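PDB 1Y71: kinase-associated protein B, which is of unknown function but belongs to the KapB family, with an SH3-like part, and is probably associated with kinase signalling. Local coordinates for residues L97-E100 against T101-N104. Sequence-based numbering, arbitrary orientation.
Sequences LALE and TQMN
The carboxamide of Asn104 lies with one face over the backbone carbonyl of Glu100: the oxygen Glu100 O stands almost directly above Asn104 CG, 3.3 Å away. Although ND2 of Asn104 is nearly as close to that oxygen, its N-H groups lie in the amide plane and cannot point at it. The oxygen is instead taken by the Asn104 backbone, whose N approaches it to 2.8 Å along a nearly straight bond (168°). With CG beside its own backbone N (chi1 -73°), the Asn104 amide is folded back over the turn it follows. The other two flat groups find their main polar partners outside 97-104: the Glu100 carboxylate makes a salt bridge through OE2 with Lys96, one turn back, whereas the Gln102 amide gives its NE2 to Pro46 O, and Leu99 CD1 only brushes its OE1 at 4.5 Å.

Met103, present as selenomethionine, bends at its last torsion (chi3 -66°), and its methyl swings back toward the preceding turn. CE settles 4.1 Å from Leu99 CG and 4.0 Å from Glu100 CG, against a branch point on one side chain and the aliphatic stem of the other, while Met103 CG passes 3.3 Å from Leu99 O. That same oxygen accepts Met103 N at 2.9 Å. On another side of the helix, Thr101 OG1 sits beside Leu97 O, which also receives Thr101 N.

These are the last two turns of helix 91-104, and Leu99, Gln102 and Met103 all rest on Leu121 of helix 112-127. The chemistry is thus divided: i to i+4 amide bonds satisfy the carbonyls of residues 97-100, apolar Leu99 and Met103 join the two helices, and Gln102 ties this one to Pro46 O through NE2 and, by a weak hydrogen bond from OE1, to His45.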
loop_
_atom_site.group_PDB
_atom_site.type_symbol
_atom_site.label_atom_id
_atom_site.label_comp_id
_atom_site.label_asym_id
_atom_site.label_seq_id
_atom_site.Cartn_x
_atom_site.Cartn_y
_atom_site.Cartn_z
ATOM N N LEU B 97 4.098 10.600 7.177
ATOM C CA LEU B 97 5.405 10.915 6.583
ATOM C C LEU B 97 5.390 12.142 5.686
ATOM O O LEU B 97 6.186 13.077 5.898
ATOM C CB LEU B 97 5.962 9.721 5.809
ATOM C CG LEU B 97 7.333 9.894 5.135
ATOM C CD1 LEU B 97 8.451 10.037 6.189
ATOM C CD2 LEU B 97 7.664 8.739 4.178
ATOM N N ALA B 98 4.493 12.165 4.706
ATOM C CA ALA B 98 4.354 13.295 3.785
ATOM C C ALA B 98 4.219 14.644 4.548
ATOM O O ALA B 98 4.840 15.668 4.217
ATOM C CB ALA B 98 3.144 13.072 2.864
ATOM N N LEU B 99 3.422 14.623 5.592
ATOM C CA LEU B 99 3.184 15.791 6.401
ATOM C C LEU B 99 4.428 16.227 7.181
ATOM O O LEU B 99 4.757 17.425 7.230
ATOM C CB LEU B 99 2.041 15.501 7.369
ATOM C CG LEU B 99 1.367 16.698 8.001
ATOM C CD1 LEU B 99 0.748 17.545 6.918
ATOM C CD2 LEU B 99 0.273 16.178 9.018
ATOM N N GLU B 100 5.112 15.263 7.783
ATOM C CA GLU B 100 6.344 15.582 8.533
ATOM C C GLU B 100 7.400 16.162 7.592
ATOM O O GLU B 100 8.064 17.175 7.921
ATOM C CB GLU B 100 6.861 14.387 9.333
ATOM C CG GLU B 100 6.026 14.168 10.604
ATOM C CD GLU B 100 6.044 12.745 11.126
ATOM O OE1 GLU B 100 6.763 11.877 10.552
ATOM O OE2 GLU B 100 5.326 12.495 12.133
ATOM N N THR B 101 7.492 15.583 6.390
ATOM C CA THR B 101 8.404 16.078 5.347
ATOM C C THR B 101 8.134 17.531 4.976
ATOM O O THR B 101 9.069 18.366 4.943
ATOM C CB THR B 101 8.391 15.136 4.093
ATOM O OG1 THR B 101 8.892 13.874 4.494
ATOM C CG2 THR B 101 9.229 15.652 2.909
ATOM N N GLN B 102 6.866 17.846 4.730
ATOM C CA GLN B 102 6.482 19.197 4.378
ATOM C C GLN B 102 6.767 20.181 5.516
ATOM O O GLN B 102 7.262 21.300 5.287
ATOM C CB GLN B 102 5.005 19.269 4.027
ATOM C CG GLN B 102 4.574 20.654 3.496
ATOM C CD GLN B 102 3.133 20.667 3.078
ATOM O OE1 GLN B 102 2.380 19.740 3.390
ATOM N NE2 GLN B 102 2.744 21.672 2.332
HETATM N N MSE B 103 6.423 19.780 6.729
HETATM C CA MSE B 103 6.725 20.595 7.897
HETATM C C MSE B 103 8.204 20.864 8.059
HETATM O O MSE B 103 8.593 22.015 8.269
HETATM C CB MSE B 103 6.120 20.006 9.160
HETATM C CG MSE B 103 4.606 20.128 9.169
HETATM SE SE MSE B 103 3.772 19.526 10.834
HETATM C CE MSE B 103 4.166 17.666 10.795
ATOM N N ASN B 104 9.020 19.818 7.939
ATOM C CA ASN B 104 10.475 19.946 7.980
ATOM C C ASN B 104 11.064 20.799 6.862
ATOM O O ASN B 104 12.142 21.403 7.032
ATOM C CB ASN B 104 11.137 18.566 7.991
ATOM C CG ASN B 104 10.983 17.860 9.324
ATOM O OD1 ASN B 104 10.824 18.502 10.359
ATOM N ND2 ASN B 104 11.079 16.543 9.313
#